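Local structure of alanine racemase (Oenococcus oeni PSU-1, 3HUR) at residues E74-D79 against I99-V104; T131-I136 against K177-E182; E350-N353 against I358-E361. The protein belongs to the alanine racemase family, whose chains join an N-terminal TIM-type beta/alpha barrel to a C-terminal domain built mainly of beta strands. All blocks are in the same frame, centred on the assembly; numbering follows the deposited sequence.

From the N terminus, the three contacts follow one another in series, with none nested in or crossing another. Contact 1 closes the loop from helix 69-77 through strand 84-86 to helix 95-100, at the end of the barrel where strands 84-86 and 103-107 begin. Contact 2 spans a longer excursion, from the loop after strand 123-128 to helix 174-191; its nearest atoms lie about 12 Å from those of contact 1. Contact 3 is a short hairpin in the C-terminal part of the chain. Contacts 2 and 3 touch, Arg135 CD lying 3.3 Å from Asn353 OD1, so the barrel loop meets the hairpin. All three reach the second subunit, contact 2 through Arg135.

Contact 1. Residues E74-D79 against I99-V104; sequences ELRQAD and IDHDIV
Arg76 meets His101 and Asp102 in a polar contact between an arginine side chain and backbone carbonyls, placed on the surface of the TIM-type barrel where helix 69-77 faces the turn from helix 95-100 into strand 103-107. The backbones stand well apart, 7.3 Å between Arg76 CA and His101 CA, and the arginine side chain bridges the gap. A bend at its second torsion (chi2 -68°), followed by an extended third, carries the guanidinium to the turn. Arg76 NE donates to His101 O over 2.6 Å, with an N-H...O angle of 142°, and Arg76 NH2 donates to Asp102 O over 3.0 Å. The latter oxygen lies at the guanidinium edge, in its plane, although NH2 itself sits above the carbonyl plane of Asp102. A weak bond of 3.2 Å from Arg76 NH2 to His101 O gives that oxygen a second donor from the same group. The carboxylate of Asp102 adds a long salt bridge, Arg76 NH2 to Asp102 OD2 at 3.9 Å; OD2 is well out of the guanidinium plane, so the attraction is one of charges without a directed N-H. His101 places its CB 4.3 Å from Arg76 CG, flanking the aliphatic part of the arginine.

Both helices end in Schellman motifs whose C-prime residues, Asp79 and Asp102, have positive phi. NH1 of Arg76 turns back to Leu80 O and Leu82 O just beyond its own helix, so one guanidinium grips carbonyls on both sides and its rotation is fixed. The carbonyl of His101 probably shares in the partial negative charge at the C-terminal end of the short helix 95-100. Arg76 would offset that potential and, with a weak, long ion pair from Lys124 to OD1, probably favours a charged Asp102.

Contact 2. Residues T131-I136 against K177-E182; sequences TGMTRI and KAYFEE
Gly132 and Met133 form the part of an irregular loop that approaches Tyr179, on one turn of helix 174-191. Gly132 has a phi of 146°, in a region essentially reserved for glycine. Met133 follows as the centre of an inverse gamma turn, marked by a weak bond of 3.0 Å from Thr134 N to Gly132 O. An ST turn comes directly after it: Thr134 OG1 accepts from Ile136 N at 2.9 Å in a nearly straight bond. No hydrogen bond joins loop and helix within the two segments.

In the TIM-type barrel the loop leaves strand 123-128 at its C-terminal end and there meets helix 174-191, one of the helices of the outer layer. The hydroxyls of Thr131 and Thr164 are hydrogen-bonded to each other. Tyr179 holds its ring out from the helix, CG anti to the backbone N (chi1 -160°), and Tyr179 OH reaches the bend, 3.8 Å from Gly132 C.

Met133 folds back along its bent chain to bring Met133 SD within 3.6 Å of Tyr179 OH and 4.1 Å of Tyr179 CZ. This is a Met-aromatic contact at the hydroxyl-bearing end of the ring: Met133 SD lies 5.0 Å from the centroid of the Tyr179 ring and 46° off its normal, an oblique approach. Ala167 also packs on Met133, while Thr168 and Arg186 touch Tyr179.

Contact 3. Residues E350-N353 against I358-E361; sequences EVAN and IVDE
Glu350 and Glu361 form one of the two hydrogen-bonded pairs that residues 350-353 and 358-361 contribute to an antiparallel beta hairpin; Ala352 and Val359 form the second. Both pairs have both bonds. Glu350 N donates to Glu361 O at 3.0 Å, and Glu361 N returns to Glu350 O at 2.8 Å. Ala352 N reaches Val359 O at 2.8 Å, and Val359 N reaches Ala352 O at 2.9 Å. Val359 O is approached in addition by Val351 CA, at 3.0 Å, as a CA-H...O contact.

Between these pairs Val351 faces Asp360, and beyond Ala352-Val359, toward the turn, Asn353 faces Ile358, both non-hydrogen-bonded pairs. On their side of the sheet Val351 CG1 lies 4.0 Å from Asp360 OD1, and the amide oxygen of Asn353 rests alongside Ile358 while accepting a weak hydrogen bond from Arg135. The backbone of Asn353 makes hydrogen bonds to a third subunit, and Ile358 and Val359 pair in parallel with a strand of the second, extending the sheet across that interface.

The opposite side carries both glutamates, extended side by side in the same direction. Their carboxylates are nearly coplanar, 14° apart, with Glu350 OE1 only 2.9 Å from Glu361 OE1. Glu350 OE2 accepts from Asn291 of the second subunit. Two acceptors so close would repel if both groups were ionised, so one is possibly protonated, with a raised pKa.

Contact 1. Residues E74-D79 against I99-V104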
loop_
_atom_site.group_PDB
_atom_site.type_symbol
_atom_site.label_atom_id
_atom_site.label_comp_id
_atom_site.label_asym_id
_atom_site.label_seq_id
_atom_site.Cartn_x
_atom_site.Cartn_y
_atom_site.Cartn_z
ATOM N N GLU A 74 -31.388 3.170 -14.925
ATOM C CA GLU A 74 -31.284 1.808 -14.451
ATOM C C GLU A 74 -32.305 1.461 -13.415
ATOM O O GLU A 74 -32.817 0.366 -13.381
ATOM C CB GLU A 74 -29.917 1.562 -13.782
ATOM C CG GLU A 74 -28.680 1.361 -14.674
ATOM C CD GLU A 74 -27.382 1.226 -13.815
ATOM O OE1 GLU A 74 -27.062 0.120 -13.249
ATOM O OE2 GLU A 74 -26.718 2.258 -13.678
ATOM N N LEU A 75 -32.502 2.338 -12.460
ATOM C CA LEU A 75 -33.539 2.138 -11.474
ATOM C C LEU A 75 -34.901 1.960 -12.201
ATOM O O LEU A 75 -35.704 1.095 -11.843
ATOM C CB LEU A 75 -33.548 3.319 -10.491
ATOM C CG LEU A 75 -32.449 3.407 -9.396
ATOM C CD1 LEU A 75 -32.408 4.800 -8.727
ATOM C CD2 LEU A 75 -32.718 2.353 -8.311
ATOM N N ARG A 76 -35.140 2.743 -13.252
ATOM C CA ARG A 76 -36.425 2.663 -13.974
ATOM C C ARG A 76 -36.577 1.310 -14.631
ATOM O O ARG A 76 -37.599 0.664 -14.480
ATOM C CB ARG A 76 -36.573 3.777 -15.023
ATOM C CG ARG A 76 -36.822 5.130 -14.436
ATOM C CD ARG A 76 -38.200 5.185 -13.775
ATOM N NE ARG A 76 -38.477 6.510 -13.197
ATOM C CZ ARG A 76 -39.026 6.689 -12.015
ATOM N NH1 ARG A 76 -39.350 5.656 -11.271
ATOM N NH2 ARG A 76 -39.219 7.895 -11.538
ATOM N N GLN A 77 -35.525 0.888 -15.337
ATOM C CA GLN A 77 -35.426 -0.458 -15.852
ATOM C C GLN A 77 -35.702 -1.529 -14.816
ATOM O O GLN A 77 -36.208 -2.586 -15.174
ATOM C CB GLN A 77 -34.030 -0.741 -16.380
ATOM C CG GLN A 77 -33.743 -0.256 -17.778
ATOM C CD GLN A 77 -32.574 -1.030 -18.408
ATOM O OE1 GLN A 77 -31.703 -1.582 -17.693
ATOM N NE2 GLN A 77 -32.552 -1.076 -19.737
ATOM N N ALA A 78 -35.324 -1.306 -13.557
ATOM C CA ALA A 78 -35.533 -2.333 -12.513
ATOM C C ALA A 78 -36.913 -2.276 -11.898
ATOM O O ALA A 78 -37.156 -2.933 -10.879
ATOM C CB ALA A 78 -34.488 -2.230 -11.460
ATOM N N ASP A 79 -37.798 -1.471 -12.508
ATOM C CA ASP A 79 -39.235 -1.336 -12.151
ATOM C C ASP A 79 -39.474 -0.555 -10.882
ATOM O O ASP A 79 -40.496 -0.715 -10.219
ATOM C CB ASP A 79 -39.959 -2.693 -12.082
ATOM C CG ASP A 79 -40.029 -3.398 -13.439
ATOM O OD1 ASP A 79 -40.191 -2.723 -14.501
ATOM O OD2 ASP A 79 -39.923 -4.648 -13.442
ATOM N N ILE A 99 -38.560 14.013 -18.536
ATOM C CA ILE A 99 -40.025 14.013 -18.498
ATOM C C ILE A 99 -40.572 12.605 -18.660
ATOM O O ILE A 99 -41.408 12.172 -17.894
ATOM C CB ILE A 99 -40.638 14.962 -19.573
ATOM C CG1 ILE A 99 -40.240 16.412 -19.303
ATOM C CG2 ILE A 99 -42.157 14.865 -19.586
ATOM C CD1 ILE A 99 -40.189 17.260 -20.576
ATOM N N ASP A 100 -40.080 11.879 -19.651
ATOM C CA ASP A 100 -40.662 10.567 -19.950
ATOM C C ASP A 100 -40.474 9.559 -18.841
ATOM O O ASP A 100 -41.288 8.639 -18.702
ATOM C CB ASP A 100 -40.082 9.971 -21.235
ATOM C CG ASP A 100 -40.495 10.752 -22.512
ATOM O OD1 ASP A 100 -41.483 11.578 -22.475
ATOM O OD2 ASP A 100 -39.792 10.513 -23.549
ATOM N N HIS A 101 -39.402 9.725 -18.063
ATOM C CA HIS A 101 -39.069 8.778 -16.998
ATOM C C HIS A 101 -39.356 9.307 -15.586
ATOM O O HIS A 101 -38.931 8.683 -14.590
ATOM C CB HIS A 101 -37.589 8.379 -17.119
ATOM C CG HIS A 101 -37.262 7.667 -18.392
ATOM N ND1 HIS A 101 -37.637 6.359 -18.628
ATOM C CD2 HIS A 101 -36.559 8.067 -19.479
ATOM C CE1 HIS A 101 -37.190 5.993 -19.818
ATOM N NE2 HIS A 101 -36.534 7.012 -20.354
ATOM N N ASP A 102 -40.051 10.455 -15.514
ATOM C CA ASP A 102 -40.498 11.058 -14.253
ATOM C C ASP A 102 -39.319 11.305 -13.317
ATOM O O ASP A 102 -39.282 10.796 -12.172
ATOM C CB ASP A 102 -41.498 10.148 -13.552
ATOM C CG ASP A 102 -42.071 10.784 -12.290
ATOM O OD1 ASP A 102 -42.201 12.045 -12.308
ATOM O OD2 ASP A 102 -42.403 10.055 -11.291
ATOM N N ILE A 103 -38.338 12.040 -13.827
ATOM C CA ILE A 103 -37.157 12.357 -13.075
ATOM C C ILE A 103 -37.162 13.819 -12.713
ATOM O O ILE A 103 -37.297 14.679 -13.593
ATOM C CB ILE A 103 -35.871 12.069 -13.899
ATOM C CG1 ILE A 103 -35.783 10.571 -14.224
ATOM C CG2 ILE A 103 -34.629 12.573 -13.160
ATOM C CD1 ILE A 103 -34.541 10.201 -14.991
ATOM N N VAL A 104 -37.003 14.094 -11.421
ATOM C CA VAL A 104 -36.893 15.446 -10.944
ATOM C C VAL A 104 -35.500 15.951 -11.210
ATOM O O VAL A 104 -34.554 15.239 -10.996
ATOM C CB VAL A 104 -37.122 15.516 -9.425
ATOM C CG1 VAL A 104 -36.884 16.947 -8.907
ATOM C CG2 VAL A 104 -38.497 15.009 -9.064
#

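Contact 2. Residues T131-I136 against K177-E182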
loop_
_atom_site.group_PDB
_atom_site.type_symbol
_atom_site.label_atom_id
_atom_site.label_comp_id
_atom_site.label_asym_id
_atom_site.label_seq_id
_atom_site.Cartn_x
_atom_site.Cartn_y
_atom_site.Cartn_z
ATOM N N THR A 131 -27.407 28.619 0.453
ATOM C CA THR A 131 -27.200 29.289 1.718
ATOM C C THR A 131 -25.734 29.227 2.108
ATOM O O THR A 131 -25.402 29.310 3.288
ATOM C CB THR A 131 -28.018 28.664 2.843
ATOM O OG1 THR A 131 -27.482 27.381 3.172
ATOM C CG2 THR A 131 -29.457 28.530 2.452
ATOM N N GLY A 132 -24.841 29.071 1.141
ATOM C CA GLY A 132 -23.428 29.232 1.454
ATOM C C GLY A 132 -22.404 28.384 0.740
ATOM O O GLY A 132 -21.671 28.878 -0.125
ATOM N N MET A 133 -22.306 27.122 1.126
ATOM C CA MET A 133 -21.090 26.342 0.818
ATOM C C MET A 133 -21.161 25.603 -0.553
ATOM O O MET A 133 -20.812 24.419 -0.669
ATOM C CB MET A 133 -20.853 25.345 1.969
ATOM C CG MET A 133 -19.420 24.870 2.101
ATOM S SD MET A 133 -18.363 26.081 2.910
ATOM C CE MET A 133 -17.921 25.131 4.392
ATOM N N THR A 134 -21.620 26.285 -1.594
ATOM C CA THR A 134 -21.894 25.595 -2.846
ATOM C C THR A 134 -22.037 26.612 -3.930
ATOM O O THR A 134 -22.145 27.802 -3.632
ATOM C CB THR A 134 -23.173 24.756 -2.753
ATOM O OG1 THR A 134 -23.755 24.623 -4.051
ATOM C CG2 THR A 134 -24.186 25.391 -1.825
ATOM N N ARG A 135 -22.008 26.163 -5.182
ATOM C CA ARG A 135 -22.158 27.076 -6.323
ATOM C C ARG A 135 -23.427 26.792 -7.121
ATOM O O ARG A 135 -23.687 27.423 -8.135
ATOM C CB ARG A 135 -20.932 26.986 -7.212
ATOM C CG ARG A 135 -19.626 27.204 -6.453
ATOM C CD ARG A 135 -18.422 26.718 -7.225
ATOM N NE ARG A 135 -18.339 27.332 -8.548
ATOM C CZ ARG A 135 -17.467 26.979 -9.489
ATOM N NH1 ARG A 135 -16.579 26.012 -9.262
ATOM N NH2 ARG A 135 -17.497 27.589 -10.668
ATOM N N ILE A 136 -24.228 25.850 -6.639
ATOM C CA ILE A 136 -25.414 25.428 -7.338
ATOM C C ILE A 136 -26.608 26.219 -6.797
ATOM O O ILE A 136 -26.810 26.322 -5.567
ATOM C CB ILE A 136 -25.695 23.902 -7.153
ATOM C CG1 ILE A 136 -24.406 23.046 -7.248
ATOM C CG2 ILE A 136 -26.703 23.437 -8.188
ATOM C CD1 ILE A 136 -24.623 21.459 -6.975
ATOM N N LYS A 177 -21.052 25.655 14.925
ATOM C CA LYS A 177 -22.374 26.075 15.399
ATOM C C LYS A 177 -22.727 27.419 14.777
ATOM O O LYS A 177 -23.877 27.660 14.467
ATOM C CB LYS A 177 -22.448 26.142 16.943
ATOM N N ALA A 178 -21.734 28.276 14.563
ATOM C CA ALA A 178 -21.982 29.623 14.015
ATOM C C ALA A 178 -22.161 29.632 12.500
ATOM O O ALA A 178 -22.878 30.489 11.965
ATOM C CB ALA A 178 -20.859 30.612 14.418
ATOM N N TYR A 179 -21.486 28.710 11.806
ATOM C CA TYR A 179 -21.721 28.544 10.369
ATOM C C TYR A 179 -23.118 27.962 10.142
ATOM O O TYR A 179 -23.847 28.348 9.230
ATOM C CB TYR A 179 -20.667 27.653 9.707
ATOM C CG TYR A 179 -20.638 27.894 8.222
ATOM C CD1 TYR A 179 -19.929 28.975 7.692
ATOM C CD2 TYR A 179 -21.360 27.078 7.338
ATOM C CE1 TYR A 179 -19.921 29.239 6.305
ATOM C CE2 TYR A 179 -21.344 27.325 5.936
ATOM C CZ TYR A 179 -20.625 28.410 5.430
ATOM O OH TYR A 179 -20.607 28.683 4.072
ATOM N N PHE A 180 -23.489 27.036 10.996
ATOM C CA PHE A 180 -24.834 26.561 10.981
ATOM C C PHE A 180 -25.796 27.740 11.108
ATOM O O PHE A 180 -26.706 27.846 10.305
ATOM C CB PHE A 180 -25.049 25.525 12.078
ATOM C CG PHE A 180 -26.371 24.855 12.023
ATOM C CD1 PHE A 180 -26.501 23.614 11.414
ATOM C CD2 PHE A 180 -27.487 25.442 12.626
ATOM C CE1 PHE A 180 -27.719 22.968 11.371
ATOM C CE2 PHE A 180 -28.716 24.812 12.605
ATOM C CZ PHE A 180 -28.840 23.561 11.957
ATOM N N GLU A 181 -25.593 28.642 12.073
ATOM C CA GLU A 181 -26.543 29.755 12.258
ATOM C C GLU A 181 -26.535 30.621 11.029
ATOM O O GLU A 181 -27.591 31.035 10.562
ATOM C CB GLU A 181 -26.246 30.623 13.503
ATOM C CG GLU A 181 -26.506 29.919 14.851
ATOM C CD GLU A 181 -27.917 29.364 14.964
ATOM O OE1 GLU A 181 -28.084 28.220 15.454
ATOM O OE2 GLU A 181 -28.860 30.087 14.554
ATOM N N GLU A 182 -25.352 30.889 10.498
ATOM C CA GLU A 182 -25.236 31.754 9.336
ATOM C C GLU A 182 -26.044 31.187 8.176
ATOM O O GLU A 182 -26.817 31.912 7.532
ATOM C CB GLU A 182 -23.777 31.905 8.940
ATOM C CG GLU A 182 -23.523 32.841 7.800
ATOM C CD GLU A 182 -22.020 32.992 7.474
ATOM O OE1 GLU A 182 -21.148 32.658 8.333
ATOM O OE2 GLU A 182 -21.711 33.461 6.350
#

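Contact 3. Residues E350-N353 against I358-E361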
loop_
_atom_site.group_PDB
_atom_site.type_symbol
_atom_site.label_atom_id
_atom_site.label_comp_id
_atom_site.label_asym_id
_atom_site.label_seq_id
_atom_site.Cartn_x
_atom_site.Cartn_y
_atom_site.Cartn_z
ATOM N N GLU A 350 -14.743 13.032 -2.499
ATOM C CA GLU A 350 -13.671 13.876 -3.009
ATOM C C GLU A 350 -14.380 14.932 -3.868
ATOM O O GLU A 350 -15.133 14.567 -4.752
ATOM C CB GLU A 350 -12.755 12.963 -3.859
ATOM C CG GLU A 350 -11.534 13.571 -4.652
ATOM C CD GLU A 350 -10.544 12.443 -5.214
ATOM O OE1 GLU A 350 -11.006 11.416 -5.791
ATOM O OE2 GLU A 350 -9.287 12.568 -5.065
ATOM N N VAL A 351 -14.218 16.224 -3.566
ATOM C CA VAL A 351 -14.733 17.302 -4.426
ATOM C C VAL A 351 -13.620 18.225 -4.991
ATOM O O VAL A 351 -12.609 18.440 -4.377
ATOM C CB VAL A 351 -15.821 18.162 -3.720
ATOM C CG1 VAL A 351 -16.691 17.300 -2.761
ATOM C CG2 VAL A 351 -15.177 19.247 -2.969
ATOM N N ALA A 352 -13.820 18.762 -6.172
ATOM C CA ALA A 352 -12.840 19.656 -6.745
ATOM C C ALA A 352 -13.603 20.750 -7.427
ATOM O O ALA A 352 -14.627 20.500 -8.028
ATOM C CB ALA A 352 -11.977 18.946 -7.727
ATOM N N ASN A 353 -13.153 21.979 -7.294
ATOM C CA ASN A 353 -13.861 23.093 -7.919
ATOM C C ASN A 353 -12.983 23.735 -8.957
ATOM O O ASN A 353 -11.823 24.029 -8.698
ATOM C CB ASN A 353 -14.351 24.120 -6.873
ATOM C CG ASN A 353 -15.601 23.638 -6.136
ATOM O OD1 ASN A 353 -16.728 23.943 -6.548
ATOM N ND2 ASN A 353 -15.409 22.854 -5.056
ATOM N N ILE A 358 -17.687 21.335 -11.339
ATOM C CA ILE A 358 -17.554 20.889 -9.961
ATOM C C ILE A 358 -17.473 19.387 -10.048
ATOM O O ILE A 358 -18.358 18.775 -10.624
ATOM C CB ILE A 358 -18.812 21.157 -9.133
ATOM C CG1 ILE A 358 -19.171 22.636 -9.132
ATOM C CG2 ILE A 358 -18.675 20.610 -7.708
ATOM C CD1 ILE A 358 -20.662 22.890 -8.833
ATOM N N VAL A 359 -16.426 18.789 -9.495
ATOM C CA VAL A 359 -16.286 17.352 -9.491
ATOM C C VAL A 359 -16.637 16.892 -8.090
ATOM O O VAL A 359 -16.026 17.371 -7.144
ATOM C CB VAL A 359 -14.869 16.953 -9.832
ATOM C CG1 VAL A 359 -14.740 15.431 -9.909
ATOM C CG2 VAL A 359 -14.437 17.584 -11.148
ATOM N N ASP A 360 -17.654 16.028 -7.964
ATOM C CA ASP A 360 -18.075 15.455 -6.682
ATOM C C ASP A 360 -18.116 13.908 -6.739
ATOM O O ASP A 360 -19.141 13.336 -7.036
ATOM C CB ASP A 360 -19.463 15.988 -6.269
ATOM C CG ASP A 360 -19.803 15.696 -4.795
ATOM O OD1 ASP A 360 -19.302 14.713 -4.235
ATOM O OD2 ASP A 360 -20.585 16.452 -4.157
ATOM N N GLU A 361 -17.018 13.240 -6.390
ATOM C CA GLU A 361 -16.905 11.760 -6.465
ATOM C C GLU A 361 -17.052 11.010 -5.143
ATOM O O GLU A 361 -16.206 11.141 -4.294
ATOM C CB GLU A 361 -15.528 11.412 -7.001
ATOM C CG GLU A 361 -15.404 9.929 -7.416
ATOM C CD GLU A 361 -14.023 9.559 -7.919
ATOM O OE1 GLU A 361 -13.038 10.245 -7.504
ATOM O OE2 GLU A 361 -13.937 8.569 -8.721
#